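Local coordinates for TbpB (Actinobacillus pleuropneumoniae, PDB 3HOL), which probably binds host transferrin as the lipoprotein component of the bacterial transferrin receptor, in the service of iron acquisition, at residues Y30-P35 with V44-I49; S231-G236 with K249-D254; N375-G380 with K504-K509; R405-V410 with K420-N425. All coordinates share one frame; numbering follows the deposited sequence.

Overall arrangement
The four contacts fall into two pairs, one in each half of this two-lobed protein. Interaction 1, where a strand of the five-stranded sheet meets the loop 44-49, lies against interaction 2, a hairpin of the neighbouring barrel: their centres are about 13 Å apart, Ile-49 packs on Val-251, and Lys-249 makes a cation-pi contact with the Tyr-30 ring. In the other half, interactions 3 and 4 have centres about 12 Å apart and share a sheet in which strands 375-387 and 405-411 are neighbours; a salt bridge from Lys-377 to Asp-409 ties them. Interaction 4 is nested inside the long loop that interaction 3 closes. Centres of interactions 1 and 3 lie about 51 Å apart.

Interaction 1 (Y30-P35 with V44-I49); sequences YVVKVP and VDISDI
Val-32 and Pro-35 of 30-35 meet Ile-46, Ile-49 and Val-44 of 44-49, two segments that run nearly antiparallel without a direct hydrogen bond. The CG2 branch of Val-32, anti to its backbone N, enters the bend of 46-49: it lies 3.4 Å from Ser-47 O and 3.9 Å from Ile-49 CG1, with Ile-46 CG2 a little farther off. The Pro-35 ring rests on the other end of the loop, its CG 3.9 Å from Ile-46 CD1 and its CB against Val-44 CG1. At the far end, Ile-49 CG2 meets the Tyr-30 ring at CD1, 3.8 Å away.

The polar link is made by water. One molecule donates to both Lys-33 O and Ser-47 O; a second accepts from Lys-33 N and donates to Asp-48 O (2.7 Å). A third joins Lys-33 NZ to Asp-48 OD2, two opposite charges 5.4 Å apart.

Thr-129 and Phe-258 of the neighbouring barrel touch Val-32 and Ile-46. Just beyond the loop, Val-31 pairs with Glu-50 by backbone hydrogen bonding. Segment 44-49 thus links strand 43-44, which pairs with barrel strand 119-133, to strand 50-52 at the edge of the five-stranded sheet, joining barrel and sheet.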
loop_
_atom_site.group_PDB
_atom_site.type_symbol
_atom_site.label_atom_id
_atom_site.label_comp_id
_atom_site.label_asym_id
_atom_site.label_seq_id
_atom_site.Cartn_x
_atom_site.Cartn_y
_atom_site.Cartn_z
ATOM N N TYR A 30 3.398 -11.100 -5.323
ATOM C CA TYR A 30 4.635 -11.674 -5.846
ATOM C C TYR A 30 4.372 -13.031 -6.472
ATOM O O TYR A 30 3.483 -13.769 -6.006
ATOM C CB TYR A 30 5.635 -11.879 -4.709
ATOM C CG TYR A 30 6.270 -10.579 -4.232
ATOM C CD1 TYR A 30 7.311 -9.990 -4.947
ATOM C CD2 TYR A 30 5.801 -9.924 -3.078
ATOM C CE1 TYR A 30 7.914 -8.799 -4.531
ATOM C CE2 TYR A 30 6.418 -8.717 -2.641
ATOM C CZ TYR A 30 7.442 -8.164 -3.380
ATOM O OH TYR A 30 8.045 -6.996 -2.959
ATOM N N VAL A 31 5.235 -13.421 -7.414
ATOM C CA VAL A 31 5.095 -14.731 -8.073
ATOM C C VAL A 31 6.475 -15.327 -8.361
ATOM O O VAL A 31 7.403 -14.597 -8.684
ATOM C CB VAL A 31 4.243 -14.626 -9.388
ATOM C CG1 VAL A 31 4.796 -13.566 -10.317
ATOM C CG2 VAL A 31 4.121 -16.018 -10.120
ATOM N N VAL A 32 6.623 -16.635 -8.197
ATOM C CA VAL A 32 7.874 -17.284 -8.512
ATOM C C VAL A 32 7.649 -18.519 -9.373
ATOM O O VAL A 32 6.613 -19.205 -9.249
ATOM C CB VAL A 32 8.691 -17.643 -7.236
ATOM C CG1 VAL A 32 8.174 -18.906 -6.514
ATOM C CG2 VAL A 32 10.168 -17.820 -7.589
ATOM N N LYS A 33 8.626 -18.777 -10.251
ATOM C CA LYS A 33 8.700 -20.028 -11.019
ATOM C C LYS A 33 9.166 -21.215 -10.170
ATOM O O LYS A 33 10.075 -21.095 -9.311
ATOM C CB LYS A 33 9.633 -19.847 -12.199
ATOM C CG LYS A 33 9.555 -20.976 -13.190
ATOM C CD LYS A 33 10.267 -20.640 -14.534
ATOM C CE LYS A 33 11.629 -20.001 -14.332
ATOM N NZ LYS A 33 12.390 -20.586 -13.196
ATOM N N VAL A 34 8.513 -22.357 -10.388
ATOM C CA VAL A 34 8.890 -23.587 -9.696
ATOM C C VAL A 34 10.298 -23.960 -10.286
ATOM O O VAL A 34 10.446 -24.012 -11.508
ATOM C CB VAL A 34 7.811 -24.676 -9.947
ATOM C CG1 VAL A 34 8.262 -26.061 -9.443
ATOM C CG2 VAL A 34 6.473 -24.281 -9.306
ATOM N N PRO A 35 11.315 -24.139 -9.427
ATOM C CA PRO A 35 12.662 -24.487 -9.901
ATOM C C PRO A 35 12.726 -25.868 -10.549
ATOM O O PRO A 35 12.050 -26.801 -10.120
ATOM C CB PRO A 35 13.487 -24.528 -8.617
ATOM C CG PRO A 35 12.814 -23.510 -7.742
ATOM C CD PRO A 35 11.336 -23.790 -7.986
ATOM N N VAL A 44 18.951 -26.396 -7.710
ATOM C CA VAL A 44 18.486 -25.114 -8.219
ATOM C C VAL A 44 17.480 -24.543 -7.191
ATOM O O VAL A 44 16.456 -25.187 -6.859
ATOM C CB VAL A 44 17.867 -25.215 -9.636
ATOM C CG1 VAL A 44 17.163 -23.897 -10.080
ATOM C CG2 VAL A 44 18.947 -25.617 -10.689
ATOM N N ASP A 45 17.801 -23.353 -6.691
ATOM C CA ASP A 45 17.103 -22.787 -5.528
ATOM C C ASP A 45 15.979 -21.865 -5.967
ATOM O O ASP A 45 15.889 -21.520 -7.136
ATOM C CB ASP A 45 18.103 -21.994 -4.664
ATOM C CG ASP A 45 19.063 -22.909 -3.890
ATOM O OD1 ASP A 45 18.768 -24.091 -3.664
ATOM O OD2 ASP A 45 20.147 -22.430 -3.556
ATOM N N ILE A 46 15.138 -21.443 -5.021
ATOM C CA ILE A 46 14.185 -20.374 -5.285
ATOM C C ILE A 46 14.975 -19.158 -5.747
ATOM O O ILE A 46 15.936 -18.761 -5.073
ATOM C CB ILE A 46 13.359 -20.043 -4.010
ATOM C CG1 ILE A 46 12.653 -21.308 -3.466
ATOM C CG2 ILE A 46 12.327 -18.921 -4.259
ATOM C CD1 ILE A 46 11.558 -21.837 -4.410
ATOM N N SER A 47 14.607 -18.602 -6.907
ATOM C CA SER A 47 15.239 -17.369 -7.373
ATOM C C SER A 47 14.282 -16.661 -8.307
ATOM O O SER A 47 13.273 -17.237 -8.740
ATOM C CB SER A 47 16.561 -17.679 -8.108
ATOM O OG SER A 47 16.239 -18.175 -9.389
ATOM N N ASP A 48 14.598 -15.408 -8.624
ATOM C CA ASP A 48 13.864 -14.627 -9.616
ATOM C C ASP A 48 12.420 -14.410 -9.196
ATOM O O ASP A 48 11.521 -14.530 -10.000
ATOM C CB ASP A 48 13.883 -15.288 -11.006
ATOM C CG ASP A 48 15.262 -15.324 -11.611
ATOM O OD1 ASP A 48 16.024 -14.356 -11.392
ATOM O OD2 ASP A 48 15.583 -16.320 -12.306
ATOM N N ILE A 49 12.211 -14.074 -7.937
ATOM C CA ILE A 49 10.867 -13.716 -7.473
ATOM C C ILE A 49 10.427 -12.411 -8.167
ATOM O O ILE A 49 11.217 -11.464 -8.249
ATOM C CB ILE A 49 10.847 -13.554 -5.960
ATOM C CG1 ILE A 49 11.242 -14.893 -5.287
ATOM C CG2 ILE A 49 9.463 -13.122 -5.535
ATOM C CD1 ILE A 49 11.692 -14.771 -3.842
HETATM O O HOH W 1 12.520 -19.955 -9.002
HETATM O O HOH W 2 10.306 -16.636 -11.257
HETATM O O HOH W 3 14.342 -18.675 -13.165
#

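Interaction 2 (S231-G236 with K249-D254); sequences SQSLEG and KFVAND
Ser-231 turns its OG anti to the backbone N (chi1 -180°), whereas Ser-233 holds its OG between the backbone N and carbonyl carbon (chi1 61°), and both hydroxyls thereby reach Val-251. This happens at the open end of a beta hairpin, strands 231-239 and 245-251, away from its turn, in the N-lobe barrel. Ser-231 OG donates to Val-251 O at 2.6 Å, approaching from well above the carbonyl plane, and also accepts from Ser-233 N, forming an ST turn where the chain turns a corner at Gln-232. Ser-233 OG accepts from Val-251 N at 3.1 Å. Two serine side chains thus bind the backbone of Val-251 beyond the regular ladder.

That ladder holds Glu-235 and Lys-249, an antiparallel hydrogen-bonded pair with Glu-235 N to Lys-249 O and Lys-249 N to Glu-235 O both 3.0 Å. Between the ladder and the serines, Leu-234 CB packs against Phe-250 CB, and the Phe-250 ring brings CD1 to 3.4 Å from Ser-231 CB. This ring also meets Tyr-196 edge-to-face. On the face bearing Glu-235 and Lys-249, the carboxylate forms a salt bridge with Arg-206, and Lys-249 NZ donates to a water that donates to Ser-233 O. A second water accepts from Lys-249 NZ and lies 2.8 Å from Glu-235 O.

Past the strand, Asn-253 holds the corner. Its OD1 accepts the backbone N-H of Gln-232 at 2.8 Å, with the donor tilted 15° from the carbonyl plane, and takes a second hydrogen bond from a water that itself accepts from Ser-233 OG.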
loop_
_atom_site.group_PDB
_atom_site.type_symbol
_atom_site.label_atom_id
_atom_site.label_comp_id
_atom_site.label_asym_id
_atom_site.label_seq_id
_atom_site.Cartn_x
_atom_site.Cartn_y
_atom_site.Cartn_z
ATOM N N SER A 231 12.513 -19.168 8.166
ATOM C CA SER A 231 12.562 -17.968 7.310
ATOM C C SER A 231 12.543 -16.695 8.148
ATOM O O SER A 231 11.690 -16.545 9.033
ATOM C CB SER A 231 11.317 -17.880 6.415
ATOM O OG SER A 231 11.393 -16.717 5.597
ATOM N N GLN A 232 13.436 -15.766 7.813
ATOM C CA GLN A 232 13.387 -14.418 8.377
ATOM C C GLN A 232 12.800 -13.482 7.351
ATOM O O GLN A 232 12.950 -12.259 7.473
ATOM C CB GLN A 232 14.819 -13.923 8.726
ATOM C CG GLN A 232 15.582 -14.727 9.764
ATOM C CD GLN A 232 14.768 -15.171 10.997
ATOM O OE1 GLN A 232 14.706 -16.377 11.303
ATOM N NE2 GLN A 232 14.157 -14.203 11.716
ATOM N N SER A 233 12.137 -14.009 6.321
ATOM C CA SER A 233 11.651 -13.130 5.245
ATOM C C SER A 233 10.143 -13.268 5.031
ATOM O O SER A 233 9.647 -13.332 3.892
ATOM C CB SER A 233 12.413 -13.391 3.936
ATOM O OG SER A 233 12.217 -14.749 3.503
ATOM N N LEU A 234 9.402 -13.328 6.128
ATOM C CA LEU A 234 7.946 -13.318 6.016
ATOM C C LEU A 234 7.506 -11.874 5.820
ATOM O O LEU A 234 7.854 -11.000 6.624
ATOM C CB LEU A 234 7.290 -13.894 7.282
ATOM C CG LEU A 234 5.764 -14.117 7.142
ATOM C CD1 LEU A 234 5.321 -15.382 7.911
ATOM C CD2 LEU A 234 5.002 -12.927 7.640
ATOM N N GLU A 235 6.719 -11.618 4.783
ATOM C CA GLU A 235 6.223 -10.254 4.526
ATOM C C GLU A 235 4.912 -10.391 3.837
ATOM O O GLU A 235 4.768 -11.211 2.872
ATOM C CB GLU A 235 7.199 -9.429 3.641
ATOM C CG GLU A 235 7.006 -7.860 3.639
ATOM C CD GLU A 235 5.857 -7.309 2.767
ATOM O OE1 GLU A 235 5.297 -8.036 1.889
ATOM O OE2 GLU A 235 5.517 -6.095 2.937
ATOM N N GLY A 236 3.942 -9.586 4.286
ATOM C CA GLY A 236 2.651 -9.562 3.583
ATOM C C GLY A 236 1.898 -8.292 3.872
ATOM O O GLY A 236 2.473 -7.378 4.413
ATOM N N LYS A 249 3.920 -13.917 1.953
ATOM C CA LYS A 249 4.832 -14.977 1.510
ATOM C C LYS A 249 6.027 -15.038 2.437
ATOM O O LYS A 249 6.292 -14.092 3.208
ATOM C CB LYS A 249 5.324 -14.721 0.057
ATOM C CG LYS A 249 6.473 -13.678 -0.018
ATOM C CD LYS A 249 6.810 -13.313 -1.485
ATOM C CE LYS A 249 8.143 -12.549 -1.613
ATOM N NZ LYS A 249 8.114 -11.296 -0.747
ATOM N N PHE A 250 6.753 -16.143 2.366
ATOM C CA PHE A 250 8.081 -16.138 2.918
ATOM C C PHE A 250 9.003 -17.024 2.098
ATOM O O PHE A 250 8.544 -17.905 1.320
ATOM C CB PHE A 250 8.127 -16.529 4.409
ATOM C CG PHE A 250 7.765 -17.965 4.696
ATOM C CD1 PHE A 250 8.680 -18.971 4.500
ATOM C CD2 PHE A 250 6.512 -18.283 5.239
ATOM C CE1 PHE A 250 8.368 -20.312 4.801
ATOM C CE2 PHE A 250 6.175 -19.632 5.571
ATOM C CZ PHE A 250 7.114 -20.652 5.328
ATOM N N VAL A 251 10.298 -16.806 2.292
ATOM C CA VAL A 251 11.310 -17.667 1.638
ATOM C C VAL A 251 12.209 -18.311 2.695
ATOM O O VAL A 251 12.721 -17.609 3.586
ATOM C CB VAL A 251 12.157 -16.873 0.626
ATOM C CG1 VAL A 251 13.026 -17.832 -0.291
ATOM C CG2 VAL A 251 11.290 -15.929 -0.193
ATOM N N ALA A 252 12.415 -19.632 2.608
ATOM C CA ALA A 252 13.332 -20.317 3.539
ATOM C C ALA A 252 14.722 -19.630 3.482
ATOM O O ALA A 252 15.158 -19.190 2.394
ATOM C CB ALA A 252 13.440 -21.813 3.160
ATOM N N ASN A 253 15.399 -19.542 4.628
ATOM C CA ASN A 253 16.694 -18.887 4.695
ATOM C C ASN A 253 17.757 -19.572 3.802
ATOM O O ASN A 253 18.627 -18.903 3.306
ATOM C CB ASN A 253 17.177 -18.741 6.136
ATOM C CG ASN A 253 16.299 -17.837 6.949
ATOM O OD1 ASN A 253 15.593 -16.940 6.430
ATOM N ND2 ASN A 253 16.321 -18.068 8.253
ATOM N N ASP A 254 17.621 -20.872 3.540
ATOM C CA ASP A 254 18.504 -21.571 2.585
ATOM C C ASP A 254 17.888 -21.659 1.177
ATOM O O ASP A 254 18.362 -22.444 0.345
ATOM C CB ASP A 254 18.822 -22.977 3.098
ATOM C CG ASP A 254 17.594 -23.901 3.093
ATOM O OD1 ASP A 254 16.461 -23.440 2.883
ATOM O OD2 ASP A 254 17.746 -25.108 3.316
HETATM O O HOH W 4 14.946 -15.343 3.994
HETATM O O HOH W 5 9.418 -12.148 1.444
HETATM O O HOH W 6 5.537 -10.347 0.350
#

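Interaction 3 (N375-G380 with K504-K509); sequences NYKYIG and KQQVKK
Tyr-378 faces Gln-505 as an antiparallel non-hydrogen-bonded pair, followed by the hydrogen-bonded pair Ile-379 and Lys-504. The strand directions differ by 120°, well short of straight antiparallel, so the regular pairing is brief. Ile-379 and Lys-504 exchange both backbone hydrogen bonds, and Gln-506 N donates to Lys-377 O at 2.9 Å. Farther along, where the strands diverge, a water takes over: it accepts from Lys-377 N and donates to Gln-506 O.

Gln-505 carries the side-chain contact by lying between two tyrosines. Its CG is anti to the backbone N and the chain continues extended, running across the face of Tyr-378 until the amide reaches Tyr-376. CB sits 3.9 Å from the centroid of the Tyr-378 ring in a CH-pi contact, over the face. The amide then stacks on the Tyr-376 ring with the planes 11° apart, and OE1 lies 3.7 Å above that ring, over its centre. Against Tyr-378 the same amide is turned steeply, with the planes at 79°. The Tyr-378 hydroxyl is hydrogen-bonded to Ala-481 O. On the next residue, Gln-506 CG packs 3.4 Å from Ile-379 CG1, the two side chains crossing at about a right angle.

Segments 375-380 and 504-509, 124 residues apart at their closest ends, bring strand 375-387 together with the C-terminal strand 495-508 and so close the curled antiparallel sheet of the C-lobe barrel. Strand 405-411 flanks 375-380 through backbone bonds to Phe-408 and Val-410, while the N-terminal strand 7-9 pairs with 495-508.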
loop_
_atom_site.group_PDB
_atom_site.type_symbol
_atom_site.label_atom_id
_atom_site.label_comp_id
_atom_site.label_asym_id
_atom_site.label_seq_id
_atom_site.Cartn_x
_atom_site.Cartn_y
_atom_site.Cartn_z
ATOM N N ASN A 375 -3.110 24.615 22.104
ATOM C CA ASN A 375 -3.532 25.406 20.952
ATOM C C ASN A 375 -2.346 25.645 20.042
ATOM O O ASN A 375 -1.275 26.022 20.517
ATOM C CB ASN A 375 -4.061 26.748 21.437
ATOM C CG ASN A 375 -5.468 27.013 20.987
ATOM O OD1 ASN A 375 -5.682 27.785 20.047
ATOM N ND2 ASN A 375 -6.450 26.369 21.641
ATOM N N TYR A 376 -2.484 25.405 18.741
ATOM C CA TYR A 376 -1.329 25.591 17.872
ATOM C C TYR A 376 -1.678 26.247 16.557
ATOM O O TYR A 376 -2.807 26.193 16.122
ATOM C CB TYR A 376 -0.590 24.270 17.606
ATOM C CG TYR A 376 -0.079 23.544 18.841
ATOM C CD1 TYR A 376 1.245 23.695 19.277
ATOM C CD2 TYR A 376 -0.911 22.692 19.559
ATOM C CE1 TYR A 376 1.715 23.015 20.411
ATOM C CE2 TYR A 376 -0.455 22.009 20.677
ATOM C CZ TYR A 376 0.859 22.170 21.090
ATOM O OH TYR A 376 1.278 21.489 22.215
ATOM N N LYS A 377 -0.669 26.854 15.943
ATOM C CA LYS A 377 -0.738 27.411 14.598
ATOM C C LYS A 377 -0.057 26.430 13.671
ATOM O O LYS A 377 1.019 25.940 14.006
ATOM C CB LYS A 377 0.079 28.699 14.520
ATOM C CG LYS A 377 -0.281 29.613 13.365
ATOM C CD LYS A 377 -1.706 30.097 13.556
ATOM C CE LYS A 377 -1.930 31.469 12.997
ATOM N NZ LYS A 377 -3.168 31.986 13.617
ATOM N N TYR A 378 -0.666 26.158 12.514
ATOM C CA TYR A 378 0.012 25.450 11.454
ATOM C C TYR A 378 0.071 26.339 10.233
ATOM O O TYR A 378 -0.866 27.092 9.948
ATOM C CB TYR A 378 -0.666 24.113 11.117
ATOM C CG TYR A 378 -0.601 23.035 12.177
ATOM C CD1 TYR A 378 -1.284 23.167 13.396
ATOM C CD2 TYR A 378 0.095 21.847 11.937
ATOM C CE1 TYR A 378 -1.226 22.156 14.364
ATOM C CE2 TYR A 378 0.146 20.831 12.886
ATOM C CZ TYR A 378 -0.505 20.997 14.095
ATOM O OH TYR A 378 -0.431 19.995 15.030
ATOM N N ILE A 379 1.189 26.255 9.527
ATOM C CA ILE A 379 1.451 27.045 8.320
ATOM C C ILE A 379 1.984 26.155 7.176
ATOM O O ILE A 379 2.906 25.375 7.364
ATOM C CB ILE A 379 2.531 28.167 8.571
ATOM C CG1 ILE A 379 2.116 29.123 9.691
ATOM C CG2 ILE A 379 2.832 28.949 7.275
ATOM C CD1 ILE A 379 0.838 29.903 9.416
ATOM N N GLY A 380 1.458 26.334 5.977
ATOM C CA GLY A 380 1.965 25.587 4.835
ATOM C C GLY A 380 1.501 26.229 3.555
ATOM O O GLY A 380 1.411 27.463 3.459
ATOM N N LYS A 504 2.720 22.710 8.565
ATOM C CA LYS A 504 3.601 22.277 9.636
ATOM C C LYS A 504 3.258 23.082 10.891
ATOM O O LYS A 504 3.000 24.277 10.786
ATOM C CB LYS A 504 5.054 22.536 9.228
ATOM C CG LYS A 504 6.057 22.272 10.330
ATOM C CD LYS A 504 6.498 20.840 10.372
ATOM C CE LYS A 504 7.992 20.772 10.105
ATOM N NZ LYS A 504 8.519 19.452 10.518
ATOM N N GLN A 505 3.216 22.414 12.050
ATOM C CA GLN A 505 3.054 23.064 13.360
ATOM C C GLN A 505 4.150 24.128 13.525
ATOM O O GLN A 505 5.274 23.964 13.047
ATOM C CB GLN A 505 3.115 22.030 14.499
ATOM C CG GLN A 505 2.418 22.439 15.815
ATOM C CD GLN A 505 2.639 21.420 16.947
ATOM O OE1 GLN A 505 1.775 20.574 17.244
ATOM N NE2 GLN A 505 3.800 21.498 17.580
ATOM N N GLN A 506 3.784 25.233 14.159
ATOM C CA GLN A 506 4.673 26.377 14.348
ATOM C C GLN A 506 5.039 26.524 15.818
ATOM O O GLN A 506 4.333 26.030 16.708
ATOM C CB GLN A 506 3.985 27.670 13.902
ATOM C CG GLN A 506 3.606 27.734 12.433
ATOM C CD GLN A 506 4.807 27.605 11.512
ATOM O OE1 GLN A 506 4.989 26.590 10.838
ATOM N NE2 GLN A 506 5.635 28.639 11.477
ATOM N N VAL A 507 6.153 27.206 16.056
ATOM C CA VAL A 507 6.496 27.679 17.399
ATOM C C VAL A 507 6.765 29.190 17.287
ATOM O O VAL A 507 7.213 29.662 16.232
ATOM C CB VAL A 507 7.694 26.851 18.021
ATOM C CG1 VAL A 507 8.988 27.034 17.216
ATOM C CG2 VAL A 507 7.918 27.186 19.491
ATOM N N LYS A 508 6.460 29.947 18.345
ATOM C CA LYS A 508 6.733 31.395 18.348
ATOM C C LYS A 508 8.232 31.775 18.483
ATOM O O LYS A 508 9.114 30.903 18.493
ATOM C CB LYS A 508 5.821 32.168 19.330
ATOM C CG LYS A 508 5.498 31.506 20.682
ATOM C CD LYS A 508 4.627 32.472 21.516
ATOM C CE LYS A 508 3.851 31.783 22.654
ATOM N NZ LYS A 508 4.669 31.558 23.889
ATOM N N LYS A 509 8.499 33.081 18.581
ATOM C CA LYS A 509 9.864 33.634 18.680
ATOM C C LYS A 509 10.692 33.358 17.429
ATOM O O LYS A 509 11.724 34.006 17.199
ATOM C CB LYS A 509 10.604 33.122 19.934
ATOM C CG LYS A 509 10.368 33.954 21.184
ATOM C CD LYS A 509 11.443 33.679 22.225
ATOM C CE LYS A 509 11.633 34.898 23.126
ATOM N NZ LYS A 509 12.791 34.728 24.058
HETATM O O HOH W 7 1.652 27.085 17.265
#

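Interaction 4 (R405-V410 with K420-N425); sequences RTEFDV and KLFDKN
A stack of Arg-405 on Phe-422 lies at the open end of a beta hairpin, away from its turn, made by strands 405-411 and 416-421 in the beta barrel of the C-lobe. The guanidinium lies flat over the ring, centres 4.3 Å apart and planes at 23°, with Arg-405 NH1 over the ring toward its rim, 3.7 Å from Phe-422 CD1. Bends at chi2 and chi3 fold the arginine chain back over Phe-422. A cation-pi component is likely, given a positive group on an aromatic face. At the edge of the guanidinium, Arg-405 NH2 donates weakly to Asp-423 O at 3.1 Å; NH2 is also hydrogen-bonded to Gly-426 O, and NE to Gly-403 O. These carbonyls fix its rotation about the stack.

The strand ladder continues from here. Phe-422 N donates to Arg-405 O at 2.9 Å, and Glu-407 and Lys-420 form an antiparallel hydrogen-bonded pair with backbone bonds in both directions. Their side chains share a face; Glu-407 OE1 approaches Lys-420 CD at 3.8 Å and Phe-422 CE2 at 4.0 Å, but stays 5.7 Å from Lys-420 NZ, so any attraction between the charges is probably of longer range. On the face bearing Thr-406 and Leu-421, a non-hydrogen-bonded pair, Thr-406 CG2 meets Leu-421 CD2 at 3.6 Å.

Trp-382 of strand 375-387 packs against both Thr-406 and Leu-421, and its NE1 bonds to Phe-422 O. That strand flanks 405-411, pairing Gly-380 with Thr-406, while strand 431-438 lies beyond 416-421 and pairs Phe-431 with Leu-421.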
loop_
_atom_site.group_PDB
_atom_site.type_symbol
_atom_site.label_atom_id
_atom_site.label_comp_id
_atom_site.label_asym_id
_atom_site.label_seq_id
_atom_site.Cartn_x
_atom_site.Cartn_y
_atom_site.Cartn_z
ATOM N N ARG A 405 -0.330 30.774 0.609
ATOM C CA ARG A 405 -0.222 30.424 2.012
ATOM C C ARG A 405 -1.415 29.590 2.502
ATOM O O ARG A 405 -2.546 29.781 2.061
ATOM C CB ARG A 405 -0.174 31.703 2.852
ATOM C CG ARG A 405 1.041 32.625 2.582
ATOM C CD ARG A 405 0.610 34.076 2.778
ATOM N NE ARG A 405 -0.068 34.625 1.588
ATOM C CZ ARG A 405 -0.922 35.659 1.607
ATOM N NH1 ARG A 405 -1.234 36.271 2.759
ATOM N NH2 ARG A 405 -1.459 36.091 0.468
ATOM N N THR A 406 -1.172 28.729 3.478
ATOM C CA THR A 406 -2.284 28.212 4.260
ATOM C C THR A 406 -1.937 28.422 5.712
ATOM O O THR A 406 -0.758 28.438 6.069
ATOM C CB THR A 406 -2.549 26.714 3.980
ATOM O OG1 THR A 406 -1.366 25.962 4.279
ATOM C CG2 THR A 406 -2.930 26.465 2.501
ATOM N N GLU A 407 -2.954 28.603 6.546
ATOM C CA GLU A 407 -2.791 28.785 7.988
ATOM C C GLU A 407 -3.942 28.096 8.655
ATOM O O GLU A 407 -5.060 28.129 8.147
ATOM C CB GLU A 407 -2.864 30.267 8.376
ATOM C CG GLU A 407 -1.913 31.148 7.591
ATOM C CD GLU A 407 -2.066 32.646 7.917
ATOM O OE1 GLU A 407 -3.106 33.050 8.500
ATOM O OE2 GLU A 407 -1.138 33.392 7.533
ATOM N N PHE A 408 -3.679 27.507 9.814
ATOM C CA PHE A 408 -4.695 26.817 10.597
ATOM C C PHE A 408 -4.468 27.075 12.075
ATOM O O PHE A 408 -3.308 27.124 12.531
ATOM C CB PHE A 408 -4.646 25.297 10.321
ATOM C CG PHE A 408 -4.772 24.959 8.875
ATOM C CD1 PHE A 408 -6.019 24.688 8.328
ATOM C CD2 PHE A 408 -3.652 24.946 8.049
ATOM C CE1 PHE A 408 -6.149 24.407 7.001
ATOM C CE2 PHE A 408 -3.762 24.648 6.691
ATOM C CZ PHE A 408 -5.023 24.393 6.164
ATOM N N ASP A 409 -5.570 27.292 12.789
ATOM C CA ASP A 409 -5.582 27.307 14.251
ATOM C C ASP A 409 -6.177 25.999 14.688
ATOM O O ASP A 409 -7.258 25.625 14.242
ATOM C CB ASP A 409 -6.441 28.433 14.816
ATOM C CG ASP A 409 -5.961 29.805 14.397
ATOM O OD1 ASP A 409 -4.867 29.926 13.813
ATOM O OD2 ASP A 409 -6.709 30.766 14.646
ATOM N N VAL A 410 -5.448 25.310 15.558
ATOM C CA VAL A 410 -5.830 23.982 15.986
ATOM C C VAL A 410 -5.952 24.000 17.504
ATOM O O VAL A 410 -5.001 24.335 18.222
ATOM C CB VAL A 410 -4.783 22.909 15.527
ATOM C CG1 VAL A 410 -5.036 21.561 16.216
ATOM C CG2 VAL A 410 -4.782 22.770 14.010
ATOM N N LYS A 420 -7.322 28.916 6.731
ATOM C CA LYS A 420 -7.369 29.933 5.712
ATOM C C LYS A 420 -6.486 29.519 4.570
ATOM O O LYS A 420 -5.352 29.082 4.795
ATOM C CB LYS A 420 -6.844 31.264 6.275
ATOM C CG LYS A 420 -7.694 31.881 7.382
ATOM C CD LYS A 420 -6.914 33.086 7.994
ATOM C CE LYS A 420 -7.824 34.101 8.669
ATOM N NZ LYS A 420 -8.675 33.446 9.704
ATOM N N LEU A 421 -6.971 29.661 3.335
ATOM C CA LEU A 421 -6.126 29.354 2.192
ATOM C C LEU A 421 -6.098 30.549 1.281
ATOM O O LEU A 421 -7.166 31.071 0.919
ATOM C CB LEU A 421 -6.609 28.099 1.437
ATOM C CG LEU A 421 -6.683 26.812 2.270
ATOM C CD1 LEU A 421 -8.082 26.637 2.851
ATOM C CD2 LEU A 421 -6.281 25.581 1.437
ATOM N N PHE A 422 -4.891 30.957 0.886
ATOM C CA PHE A 422 -4.662 32.281 0.240
ATOM C C PHE A 422 -4.243 32.171 -1.197
ATOM O O PHE A 422 -3.534 31.234 -1.563
ATOM C CB PHE A 422 -3.564 33.083 0.986
ATOM C CG PHE A 422 -4.021 33.640 2.305
ATOM C CD1 PHE A 422 -4.609 34.914 2.371
ATOM C CD2 PHE A 422 -3.916 32.889 3.478
ATOM C CE1 PHE A 422 -5.062 35.413 3.568
ATOM C CE2 PHE A 422 -4.377 33.389 4.684
ATOM C CZ PHE A 422 -4.941 34.659 4.737
ATOM N N ASP A 423 -4.677 33.152 -2.002
ATOM C CA ASP A 423 -4.109 33.398 -3.321
ATOM C C ASP A 423 -2.792 34.167 -3.144
ATOM O O ASP A 423 -2.576 34.816 -2.098
ATOM C CB ASP A 423 -5.079 34.221 -4.176
ATOM C CG ASP A 423 -4.671 34.272 -5.643
ATOM O OD1 ASP A 423 -3.670 33.635 -5.990
ATOM O OD2 ASP A 423 -5.369 34.937 -6.430
ATOM N N LYS A 424 -1.906 34.091 -4.139
ATOM C CA LYS A 424 -0.658 34.862 -4.053
ATOM C C LYS A 424 -0.994 36.391 -4.052
ATOM O O LYS A 424 -1.925 36.831 -4.755
ATOM C CB LYS A 424 0.336 34.431 -5.140
ATOM C CG LYS A 424 0.705 35.475 -6.127
ATOM C CD LYS A 424 1.598 34.923 -7.221
ATOM C CE LYS A 424 2.984 34.721 -6.718
ATOM N NZ LYS A 424 3.898 34.869 -7.887
ATOM N N ASN A 425 -0.311 37.156 -3.192
ATOM C CA ASN A 425 -0.601 38.604 -2.977
ATOM C C ASN A 425 -1.988 38.904 -2.401
ATOM O O ASN A 425 -2.414 40.053 -2.361
ATOM C CB ASN A 425 -0.328 39.418 -4.259
ATOM C CG ASN A 425 1.114 39.275 -4.722
ATOM O OD1 ASN A 425 2.020 39.277 -3.901
ATOM N ND2 ASN A 425 1.327 39.109 -6.013
#